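Local coordinates for hydroxyethylthiazole kinase (Pyrococcus horikoshii, PDB 3HPD), which probably phosphorylates the hydroxyl group of 4-methyl-5-beta-hydroxyethylthiazole with ATP and magnesium, a step in the making of thiamine diphosphate, at residues A[18-23]-A[197-202]; A[57-62]-A[204-209]; A[94-99]-A[125-130]; A[148-153]-A[162-167]. All blocks are in the same frame, centred on the assembly; numbering follows the deposited sequence.

Overall arrangement
Contacts 1 and 2 fasten neighbouring strands 17-21 and 59-63 of the central sheet to successive parts of helix 193-205 and its exit; their centres lie about 9 Å apart. They touch directly: the carbonyl O of Gly-202 packs 3.2 Å from Ala-59 CB. Contacts 3 and 4, with centres about 14 Å apart, are joined by helices 121-131 and 144-157, where Leu-128 CD2 meets Leu-150 CD1 at 3.6 Å. Contact 3 lies about 24 Å from contact 2, centre to centre, on the opposite side of the chain's centre. Contact 4 contains Thr-165, a predicted ATP-binding residue, whereas contact 1 approaches Met-43, predicted to bind the substrate.

Contact 1: A[18-23]-A[197-202]; sequences VHNITN and VAALTG
Val-18 lays its two methyls against the backbone of Gly-202 in helix 193-205. CG2 sits 3.8 Å from Gly-202 C, over the peptide group, while CG1, anti to the backbone N (chi1 -178°), settles beside the Gly-202 CA at 4.1 Å and meets the carbonyl O of Ala-199 at about the same distance. Because Gly-202 has no side chain, the valine packs on bare main chain, and the CA atoms of Val-18 and Gly-202 come within 6.1 Å of each other. Two residues further along the strand, Asn-20 brings its amide up to the helix, and OD1 stops 3.9 Å from Ala-199 CB, a plain van der Waals touch. Its ND2 turns back along its own strand in a weak hydrogen bond to Val-18 O at 2.9 Å, bent to 117° at the hydrogen. This is a strand-on-helix layer of the ribokinase-like alpha/beta fold: strand 18-21 and helix 197-202 run roughly antiparallel, at 146°, their axes 8.8 Å apart. Helix 27-37 covers the same face, with Leu-34 on Asn-20 and Thr-30 on Ala-199, while Ile-21 faces helix 69-85. The Asn-20 side chain lies about 4 Å from that of Met-43, a predicted substrate-binding residue.

Contact 2: A[57-62]-A[204-209]; sequences ADAVVI and FVAVTE
With chi1 at 81°, Val-205 puts CG1 between its backbone N and carbonyl carbon, and from there the methyl meets Ala-59 CB at 4.0 Å. The CB of Asp-58 points at Ala-206 and touches its CB at 3.9 Å, while a chi1 of -63° swings the carboxylate beside the aspartate's own backbone N, where OD2 accepts from Leu-17 N. The Ala-206 methyl also lies 3.9 Å from Asp-58 O and 4.2 Å from Ala-59 CB, so it nestles against two consecutive residues near the beginning of strand 59-63. In the ribokinase-like fold this pairs a central strand with the C-terminal part of helix 193-205 and the turn after it. Two prolines flank the seam: Pro-16 packs on Asp-58 and Ala-206, Pro-88 on Ala-59 and Val-205. The small alanines let the backbones come close, with the CA atoms of Ala-59 and Ala-206 only 5.6 Å apart. The touching atoms are mostly methyls, joined by the CB and carbonyl O of Asp-58; with nothing but apolar and van der Waals contacts across the seam, association here rests on burial and shape.

Contact 3: A[94-99]-A[125-130]; sequences VGAGAT and SALLGE
Ala-126 presses its CB onto the backbone of Gly-97, 3.5 Å from Gly-97 CA and 4.0 Å from Gly-97 N, and grazes Ala-96 O at 4.2 Å. The glycine meets the methyl with main chain alone, and the CA atoms of the two residues are just 5.0 Å apart. Next along the helix, Leu-127 swings its branch alongside the loop: a chi1 of -68° sets CG beside the leucine's own backbone N, and CD2 comes to rest 3.9 Å from Ala-96 CB. The same leucine also touches Ser-106 and Leu-107 of helix 100-112, so it packs between the loop and that helix. What these two residues grip is a type II beta turn, Gly-95 to Ala-98, with Ala-96 and Gly-97 at its corners, closed by Ala-98 N donating to Gly-95 O at 2.8 Å. In this ribokinase-like kinase the turn belongs to the loop leading from strand 89-92 into helix 100-112, whose N-cap is Thr-99. The threonine hydroxyl caps Arg-102 N and also bonds to Glu-49 of a second subunit, so the loop that Ala-126 and Leu-127 pack against reaches the interface of the assembly.

Contact 4: A[148-153]-A[162-167]; sequences KKLTMN and VAVTGA
Leu-150 and Thr-151 of helix 144-157 cover one face of strand 161-165 through Val-162 and Val-164, in the ribokinase-like alpha/beta fold. The helix lies in the connection between the neighbouring parallel strands 116-120 and 161-165, and its 148-153 segment runs nearly antiparallel to strand 162-165 at 154°, the axes 7.7 Å apart. The apolar part is a pair of branched side chains: Leu-150 CD2 rests 4.1 Å from Val-164 CG2, the two side chains meeting at about a right angle. Leu-150 also packs on Phe-121, Ser-125 and Leu-128 of helix 121-131, so this leucine joins both helices to the strand. The second kind of contact sets apolar atoms against oxygens, and here the fit is tight. Turned away from its own carbonyl carbon (chi1 -54°), the Thr-151 hydroxyl is hydrogen-bonded to Ala-147 O, one turn back, while the same OG1 lies 3.1 Å from Val-164 CG2 and 3.4 Å from Val-164 CB. Val-162 CB, for its part, sits 3.9 Å from the carbonyl O of Thr-151. Ala-163 and Thr-165, a predicted ATP-binding residue, point to the other face, toward helix 210-231. The remaining branch of Thr-151, its CG2 methyl, stands anti to the backbone N, 3.1 Å from the carbonyl O of Val-162.

Contact 1: A[18-23]-A[197-202]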
loop_
_atom_site.group_PDB
_atom_site.type_symbol
_atom_site.label_atom_id
_atom_site.label_comp_id
_atom_site.label_asym_id
_atom_site.label_seq_id
_atom_site.Cartn_x
_atom_site.Cartn_y
_atom_site.Cartn_z
ATOM N N VAL A 18 -15.008 11.002 1.958
ATOM C CA VAL A 18 -14.530 11.131 0.589
ATOM C C VAL A 18 -14.326 9.765 -0.044
ATOM O O VAL A 18 -13.454 8.999 0.366
ATOM C CB VAL A 18 -13.203 11.931 0.548
ATOM C CG1 VAL A 18 -12.741 12.112 -0.894
ATOM C CG2 VAL A 18 -13.396 13.284 1.222
ATOM N N HIS A 19 -15.154 9.468 -1.039
ATOM C CA HIS A 19 -15.098 8.197 -1.748
ATOM C C HIS A 19 -13.995 8.212 -2.801
ATOM O O HIS A 19 -14.007 9.043 -3.708
ATOM C CB HIS A 19 -16.450 7.932 -2.419
ATOM C CG HIS A 19 -16.491 6.677 -3.233
ATOM N ND1 HIS A 19 -17.516 6.394 -4.108
ATOM C CD2 HIS A 19 -15.633 5.630 -3.306
ATOM C CE1 HIS A 19 -17.289 5.228 -4.688
ATOM N NE2 HIS A 19 -16.152 4.744 -4.219
ATOM N N ASN A 20 -13.047 7.285 -2.680
ATOM C CA ASN A 20 -11.941 7.195 -3.629
ATOM C C ASN A 20 -11.993 5.936 -4.487
ATOM O O ASN A 20 -12.130 4.825 -3.969
ATOM C CB ASN A 20 -10.585 7.194 -2.898
ATOM C CG ASN A 20 -10.285 8.501 -2.197
ATOM O OD1 ASN A 20 -9.391 9.248 -2.603
ATOM N ND2 ASN A 20 -11.025 8.785 -1.132
ATOM N N ILE A 21 -11.906 6.124 -5.800
ATOM C CA ILE A 21 -11.833 5.019 -6.750
ATOM C C ILE A 21 -10.446 5.387 -7.249
ATOM O O ILE A 21 -10.286 6.201 -8.157
ATOM C CB ILE A 21 -12.881 5.146 -7.858
ATOM C CG1 ILE A 21 -14.278 5.176 -7.227
ATOM C CG2 ILE A 21 -12.758 3.969 -8.819
ATOM C CD1 ILE A 21 -15.404 5.402 -8.211
ATOM N N THR A 22 -9.439 4.793 -6.626
ATOM C CA THR A 22 -8.072 5.176 -6.912
ATOM C C THR A 22 -7.091 4.082 -7.347
ATOM O O THR A 22 -7.493 2.954 -7.644
ATOM C CB THR A 22 -7.547 5.938 -5.672
ATOM O OG1 THR A 22 -6.303 6.574 -5.969
ATOM C CG2 THR A 22 -7.387 4.980 -4.489
ATOM N N ASN A 23 -5.804 4.421 -7.392
ATOM C CA ASN A 23 -4.793 3.464 -7.836
ATOM C C ASN A 23 -4.128 2.685 -6.702
ATOM O O ASN A 23 -4.087 3.132 -5.558
ATOM C CB ASN A 23 -3.749 4.161 -8.736
ATOM C CG ASN A 23 -2.723 4.968 -7.960
ATOM O OD1 ASN A 23 -1.930 4.416 -7.203
ATOM N ND2 ASN A 23 -2.721 6.285 -8.167
ATOM N N VAL A 197 -2.829 15.243 -2.945
ATOM C CA VAL A 197 -3.487 16.536 -3.107
ATOM C C VAL A 197 -4.883 16.372 -3.706
ATOM O O VAL A 197 -5.818 17.062 -3.307
ATOM C CB VAL A 197 -2.650 17.485 -3.997
ATOM C CG1 VAL A 197 -3.425 18.764 -4.268
ATOM C CG2 VAL A 197 -1.339 17.815 -3.304
ATOM N N ALA A 198 -5.024 15.458 -4.662
ATOM C CA ALA A 198 -6.329 15.220 -5.277
ATOM C C ALA A 198 -7.298 14.686 -4.228
ATOM O O ALA A 198 -8.459 15.096 -4.172
ATOM C CB ALA A 198 -6.200 14.225 -6.428
ATOM N N ALA A 199 -6.817 13.772 -3.387
ATOM C CA ALA A 199 -7.654 13.197 -2.335
ATOM C C ALA A 199 -8.069 14.264 -1.323
ATOM O O ALA A 199 -9.226 14.312 -0.900
ATOM C CB ALA A 199 -6.911 12.061 -1.627
ATOM N N LEU A 200 -7.127 15.120 -0.936
ATOM C CA LEU A 200 -7.421 16.185 0.022
ATOM C C LEU A 200 -8.410 17.175 -0.583
ATOM O O LEU A 200 -9.278 17.705 0.112
ATOM C CB LEU A 200 -6.136 16.920 0.417
ATOM C CG LEU A 200 -5.086 16.082 1.155
ATOM C CD1 LEU A 200 -3.832 16.910 1.361
ATOM C CD2 LEU A 200 -5.643 15.606 2.487
ATOM N N THR A 201 -8.266 17.428 -1.881
ATOM C CA THR A 201 -9.163 18.338 -2.580
ATOM C C THR A 201 -10.585 17.795 -2.464
ATOM O O THR A 201 -11.548 18.558 -2.374
ATOM C CB THR A 201 -8.777 18.468 -4.066
ATOM O OG1 THR A 201 -7.490 19.090 -4.167
ATOM C CG2 THR A 201 -9.801 19.310 -4.819
ATOM N N GLY A 202 -10.711 16.472 -2.465
ATOM C CA GLY A 202 -12.022 15.860 -2.333
ATOM C C GLY A 202 -12.678 16.271 -1.027
ATOM O O GLY A 202 -13.891 16.494 -0.972
#

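Contact 2: A[57-62]-A[204-209]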
loop_
_atom_site.group_PDB
_atom_site.type_symbol
_atom_site.label_atom_id
_atom_site.label_comp_id
_atom_site.label_asym_id
_atom_site.label_seq_id
_atom_site.Cartn_x
_atom_site.Cartn_y
_atom_site.Cartn_z
ATOM N N ALA A 57 -21.249 9.033 0.365
ATOM C CA ALA A 57 -20.156 10.004 0.294
ATOM C C ALA A 57 -20.552 11.458 0.090
ATOM O O ALA A 57 -21.664 11.765 -0.334
ATOM C CB ALA A 57 -19.181 9.589 -0.805
ATOM N N ASP A 58 -19.613 12.351 0.393
ATOM C CA ASP A 58 -19.821 13.783 0.237
ATOM C C ASP A 58 -19.043 14.297 -0.968
ATOM O O ASP A 58 -19.259 15.414 -1.438
ATOM C CB ASP A 58 -19.381 14.511 1.509
ATOM C CG ASP A 58 -20.208 14.113 2.712
ATOM O OD1 ASP A 58 -21.447 14.264 2.640
ATOM O OD2 ASP A 58 -19.631 13.644 3.719
ATOM N N ALA A 59 -18.139 13.464 -1.470
ATOM C CA ALA A 59 -17.333 13.812 -2.630
ATOM C C ALA A 59 -16.721 12.536 -3.189
ATOM O O ALA A 59 -16.567 11.545 -2.472
ATOM C CB ALA A 59 -16.239 14.798 -2.239
ATOM N N VAL A 60 -16.385 12.561 -4.474
ATOM C CA VAL A 60 -15.790 11.405 -5.129
ATOM C C VAL A 60 -14.468 11.791 -5.785
ATOM O O VAL A 60 -14.398 12.772 -6.520
ATOM C CB VAL A 60 -16.737 10.828 -6.217
ATOM C CG1 VAL A 60 -16.083 9.639 -6.908
ATOM C CG2 VAL A 60 -18.061 10.410 -5.585
ATOM N N VAL A 61 -13.424 11.019 -5.505
ATOM C CA VAL A 61 -12.106 11.260 -6.085
ATOM C C VAL A 61 -11.763 10.090 -7.004
ATOM O O VAL A 61 -11.769 8.935 -6.576
ATOM C CB VAL A 61 -11.018 11.383 -4.984
ATOM C CG1 VAL A 61 -9.627 11.480 -5.616
ATOM C CG2 VAL A 61 -11.290 12.615 -4.129
ATOM N N ILE A 62 -11.484 10.398 -8.268
ATOM C CA ILE A 62 -11.134 9.384 -9.256
ATOM C C ILE A 62 -9.668 9.561 -9.647
ATOM O O ILE A 62 -9.244 10.650 -10.029
ATOM C CB ILE A 62 -12.019 9.504 -10.520
ATOM C CG1 ILE A 62 -13.483 9.245 -10.150
ATOM C CG2 ILE A 62 -11.556 8.501 -11.580
ATOM C CD1 ILE A 62 -14.468 9.519 -11.274
ATOM N N PHE A 204 -11.952 19.095 0.741
ATOM C CA PHE A 204 -12.240 20.522 0.678
ATOM C C PHE A 204 -13.434 20.853 -0.207
ATOM O O PHE A 204 -14.238 21.719 0.131
ATOM C CB PHE A 204 -11.012 21.289 0.178
ATOM C CG PHE A 204 -9.961 21.501 1.230
ATOM C CD1 PHE A 204 -10.120 22.490 2.197
ATOM C CD2 PHE A 204 -8.817 20.711 1.258
ATOM C CE1 PHE A 204 -9.153 22.687 3.185
ATOM C CE2 PHE A 204 -7.842 20.896 2.241
ATOM C CZ PHE A 204 -8.010 21.889 3.205
ATOM N N VAL A 205 -13.562 20.162 -1.335
ATOM C CA VAL A 205 -14.663 20.446 -2.249
ATOM C C VAL A 205 -16.016 20.027 -1.670
ATOM O O VAL A 205 -17.067 20.454 -2.146
ATOM C CB VAL A 205 -14.426 19.783 -3.637
ATOM C CG1 VAL A 205 -14.823 18.317 -3.615
ATOM C CG2 VAL A 205 -15.182 20.549 -4.706
ATOM N N ALA A 206 -15.986 19.204 -0.627
ATOM C CA ALA A 206 -17.216 18.770 0.018
ATOM C C ALA A 206 -17.770 19.898 0.894
ATOM O O ALA A 206 -18.959 19.911 1.218
ATOM C CB ALA A 206 -16.953 17.529 0.872
ATOM N N VAL A 207 -16.917 20.850 1.263
ATOM C CA VAL A 207 -17.346 21.948 2.125
ATOM C C VAL A 207 -17.208 23.367 1.559
ATOM O O VAL A 207 -17.604 24.332 2.210
ATOM C CB VAL A 207 -16.609 21.899 3.487
ATOM C CG1 VAL A 207 -16.906 20.581 4.191
ATOM C CG2 VAL A 207 -15.111 22.068 3.282
ATOM N N THR A 208 -16.648 23.499 0.361
ATOM C CA THR A 208 -16.489 24.815 -0.255
ATOM C C THR A 208 -16.401 24.694 -1.774
ATOM O O THR A 208 -16.104 23.622 -2.299
ATOM C CB THR A 208 -15.238 25.544 0.301
ATOM O OG1 THR A 208 -15.033 26.768 -0.414
ATOM C CG2 THR A 208 -14.008 24.672 0.185
ATOM N N GLU A 209 -16.672 25.786 -2.483
ATOM C CA GLU A 209 -16.636 25.753 -3.942
ATOM C C GLU A 209 -15.273 25.335 -4.493
ATOM O O GLU A 209 -14.240 25.602 -3.883
ATOM C CB GLU A 209 -17.073 27.104 -4.511
ATOM C CG GLU A 209 -18.574 27.346 -4.354
ATOM C CD GLU A 209 -19.413 26.265 -5.026
ATOM O OE1 GLU A 209 -19.434 26.212 -6.276
ATOM O OE2 GLU A 209 -20.046 25.462 -4.306
#

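Contact 3: A[94-99]-A[125-130]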
loop_
_atom_site.group_PDB
_atom_site.type_symbol
_atom_site.label_atom_id
_atom_site.label_comp_id
_atom_site.label_asym_id
_atom_site.label_seq_id
_atom_site.Cartn_x
_atom_site.Cartn_y
_atom_site.Cartn_z
ATOM N N VAL A 94 -3.686 10.789 -13.763
ATOM C CA VAL A 94 -2.329 10.264 -13.670
ATOM C C VAL A 94 -1.856 9.570 -14.942
ATOM O O VAL A 94 -2.423 8.564 -15.365
ATOM C CB VAL A 94 -2.193 9.269 -12.495
ATOM C CG1 VAL A 94 -0.754 8.778 -12.387
ATOM C CG2 VAL A 94 -2.623 9.940 -11.194
ATOM N N GLY A 95 -0.816 10.117 -15.557
ATOM C CA GLY A 95 -0.282 9.502 -16.756
ATOM C C GLY A 95 -0.929 9.890 -18.069
ATOM O O GLY A 95 -0.551 9.358 -19.111
ATOM N N ALA A 96 -1.907 10.793 -18.038
ATOM C CA ALA A 96 -2.536 11.227 -19.280
ATOM C C ALA A 96 -1.397 11.777 -20.136
ATOM O O ALA A 96 -0.518 12.473 -19.631
ATOM C CB ALA A 96 -3.572 12.312 -19.006
ATOM N N GLY A 97 -1.402 11.450 -21.424
ATOM C CA GLY A 97 -0.338 11.911 -22.299
ATOM C C GLY A 97 0.748 10.858 -22.442
ATOM O O GLY A 97 1.488 10.848 -23.429
ATOM N N ALA A 98 0.843 9.971 -21.454
ATOM C CA ALA A 98 1.834 8.892 -21.468
ATOM C C ALA A 98 1.325 7.712 -22.296
ATOM O O ALA A 98 2.098 7.040 -22.980
ATOM C CB ALA A 98 2.137 8.442 -20.048
ATOM N N THR A 99 0.026 7.444 -22.212
ATOM C CA THR A 99 -0.578 6.366 -22.989
ATOM C C THR A 99 -1.929 6.869 -23.473
ATOM O O THR A 99 -2.573 7.674 -22.795
ATOM C CB THR A 99 -0.799 5.075 -22.158
ATOM O OG1 THR A 99 -1.834 5.290 -21.190
ATOM C CG2 THR A 99 0.491 4.658 -21.454
ATOM N N SER A 125 -1.714 19.473 -20.364
ATOM C CA SER A 125 -1.455 19.946 -21.718
ATOM C C SER A 125 -1.841 18.867 -22.727
ATOM O O SER A 125 -2.332 19.169 -23.810
ATOM C CB SER A 125 0.019 20.331 -21.883
ATOM O OG SER A 125 0.869 19.222 -21.665
ATOM N N ALA A 126 -1.629 17.606 -22.361
ATOM C CA ALA A 126 -1.973 16.497 -23.245
ATOM C C ALA A 126 -3.488 16.384 -23.407
ATOM O O ALA A 126 -3.982 16.072 -24.491
ATOM C CB ALA A 126 -1.404 15.194 -22.700
ATOM N N LEU A 127 -4.222 16.639 -22.328
ATOM C CA LEU A 127 -5.681 16.563 -22.362
ATOM C C LEU A 127 -6.287 17.695 -23.183
ATOM O O LEU A 127 -7.238 17.487 -23.935
ATOM C CB LEU A 127 -6.252 16.606 -20.941
ATOM C CG LEU A 127 -5.961 15.398 -20.047
ATOM C CD1 LEU A 127 -6.514 15.651 -18.649
ATOM C CD2 LEU A 127 -6.591 14.149 -20.652
ATOM N N LEU A 128 -5.743 18.896 -23.027
ATOM C CA LEU A 128 -6.236 20.051 -23.767
ATOM C C LEU A 128 -5.860 19.921 -25.242
ATOM O O LEU A 128 -6.616 20.331 -26.126
ATOM C CB LEU A 128 -5.640 21.340 -23.195
ATOM C CG LEU A 128 -6.075 22.651 -23.852
ATOM C CD1 LEU A 128 -7.585 22.818 -23.727
ATOM C CD2 LEU A 128 -5.354 23.816 -23.190
ATOM N N GLY A 129 -4.690 19.346 -25.496
ATOM C CA GLY A 129 -4.233 19.169 -26.861
ATOM C C GLY A 129 -5.051 18.137 -27.609
ATOM O O GLY A 129 -5.515 18.388 -28.721
ATOM N N GLU A 130 -5.226 16.971 -26.996
ATOM C CA GLU A 130 -5.993 15.888 -27.601
ATOM C C GLU A 130 -7.439 16.328 -27.799
ATOM O O GLU A 130 -8.034 16.088 -28.849
ATOM C CB GLU A 130 -5.951 14.652 -26.700
ATOM C CG GLU A 130 -6.439 13.367 -27.352
ATOM C CD GLU A 130 -5.581 12.953 -28.533
ATOM O OE1 GLU A 130 -4.350 13.168 -28.477
ATOM O OE2 GLU A 130 -6.131 12.402 -29.510
#

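Contact 4: A[148-153]-A[162-167]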
loop_
_atom_site.group_PDB
_atom_site.type_symbol
_atom_site.label_atom_id
_atom_site.label_comp_id
_atom_site.label_asym_id
_atom_site.label_seq_id
_atom_site.Cartn_x
_atom_site.Cartn_y
_atom_site.Cartn_z
ATOM N N LYS A 148 0.041 29.233 -16.401
ATOM C CA LYS A 148 -1.152 30.004 -16.071
ATOM C C LYS A 148 -2.144 29.973 -17.227
ATOM O O LYS A 148 -3.339 29.781 -17.024
ATOM C CB LYS A 148 -0.780 31.455 -15.752
ATOM C CG LYS A 148 -1.984 32.321 -15.431
ATOM C CD LYS A 148 -1.598 33.690 -14.889
ATOM C CE LYS A 148 -0.900 34.537 -15.932
ATOM N NZ LYS A 148 -1.356 35.957 -15.862
ATOM N N LYS A 149 -1.641 30.167 -18.441
ATOM C CA LYS A 149 -2.492 30.153 -19.622
ATOM C C LYS A 149 -3.108 28.768 -19.810
ATOM O O LYS A 149 -4.281 28.646 -20.158
ATOM C CB LYS A 149 -1.679 30.545 -20.859
ATOM C CG LYS A 149 -2.408 30.362 -22.188
ATOM C CD LYS A 149 -1.625 31.001 -23.332
ATOM C CE LYS A 149 -2.081 30.493 -24.694
ATOM N NZ LYS A 149 -3.517 30.777 -24.972
ATOM N N LEU A 150 -2.314 27.728 -19.570
ATOM C CA LEU A 150 -2.796 26.358 -19.715
ATOM C C LEU A 150 -3.947 26.095 -18.752
ATOM O O LEU A 150 -4.985 25.560 -19.139
ATOM C CB LEU A 150 -1.669 25.353 -19.442
ATOM C CG LEU A 150 -2.107 23.883 -19.467
ATOM C CD1 LEU A 150 -2.676 23.544 -20.837
ATOM C CD2 LEU A 150 -0.933 22.977 -19.137
ATOM N N THR A 151 -3.751 26.474 -17.495
ATOM C CA THR A 151 -4.765 26.277 -16.471
ATOM C C THR A 151 -6.091 26.910 -16.887
ATOM O O THR A 151 -7.139 26.273 -16.805
ATOM C CB THR A 151 -4.309 26.884 -15.133
ATOM O OG1 THR A 151 -3.022 26.357 -14.790
ATOM C CG2 THR A 151 -5.294 26.544 -14.027
ATOM N N MET A 152 -6.038 28.161 -17.340
ATOM C CA MET A 152 -7.240 28.874 -17.769
ATOM C C MET A 152 -7.933 28.243 -18.969
ATOM O O MET A 152 -9.148 28.044 -18.951
ATOM C CB MET A 152 -6.921 30.327 -18.128
ATOM C CG MET A 152 -8.143 31.078 -18.657
ATOM S SD MET A 152 -7.799 32.248 -19.989
ATOM C CE MET A 152 -8.757 31.526 -21.352
ATOM N N ASN A 153 -7.168 27.963 -20.021
ATOM C CA ASN A 153 -7.740 27.373 -21.228
ATOM C C ASN A 153 -8.371 26.021 -20.942
ATOM O O ASN A 153 -9.434 25.699 -21.476
ATOM C CB ASN A 153 -6.680 27.225 -22.327
ATOM C CG ASN A 153 -6.274 28.558 -22.928
ATOM O OD1 ASN A 153 -7.101 29.451 -23.092
ATOM N ND2 ASN A 153 -4.998 28.691 -23.278
ATOM N N VAL A 162 -9.572 23.865 -12.803
ATOM C CA VAL A 162 -8.386 23.099 -13.134
ATOM C C VAL A 162 -7.185 23.593 -12.358
ATOM O O VAL A 162 -7.041 24.788 -12.098
ATOM C CB VAL A 162 -8.056 23.195 -14.646
ATOM C CG1 VAL A 162 -6.730 22.498 -14.943
ATOM C CG2 VAL A 162 -9.183 22.580 -15.464
ATOM N N ALA A 163 -6.332 22.654 -11.976
ATOM C CA ALA A 163 -5.113 22.986 -11.271
ATOM C C ALA A 163 -3.970 22.319 -12.018
ATOM O O ALA A 163 -4.013 21.120 -12.293
ATOM C CB ALA A 163 -5.161 22.479 -9.828
ATOM N N VAL A 164 -2.976 23.118 -12.387
ATOM C CA VAL A 164 -1.787 22.607 -13.048
ATOM C C VAL A 164 -0.722 22.758 -11.967
ATOM O O VAL A 164 -0.314 23.869 -11.627
ATOM C CB VAL A 164 -1.398 23.443 -14.286
ATOM C CG1 VAL A 164 -0.076 22.937 -14.849
ATOM C CG2 VAL A 164 -2.485 23.339 -15.347
ATOM N N THR A 165 -0.302 21.634 -11.406
ATOM C CA THR A 165 0.682 21.640 -10.336
ATOM C C THR A 165 2.123 21.752 -10.828
ATOM O O THR A 165 2.445 21.344 -11.942
ATOM C CB THR A 165 0.528 20.378 -9.472
ATOM O OG1 THR A 165 0.749 19.216 -10.279
ATOM C CG2 THR A 165 -0.877 20.309 -8.894
ATOM N N GLY A 166 2.981 22.317 -9.983
ATOM C CA GLY A 166 4.384 22.485 -10.319
ATOM C C GLY A 166 5.084 23.250 -9.211
ATOM O O GLY A 166 4.531 23.386 -8.118
ATOM N N ALA A 167 6.295 23.741 -9.475
ATOM C CA ALA A 167 7.037 24.507 -8.476
ATOM C C ALA A 167 6.055 25.550 -7.951
ATOM O O ALA A 167 5.960 25.794 -6.749
ATOM C CB ALA A 167 8.247 25.180 -9.118
#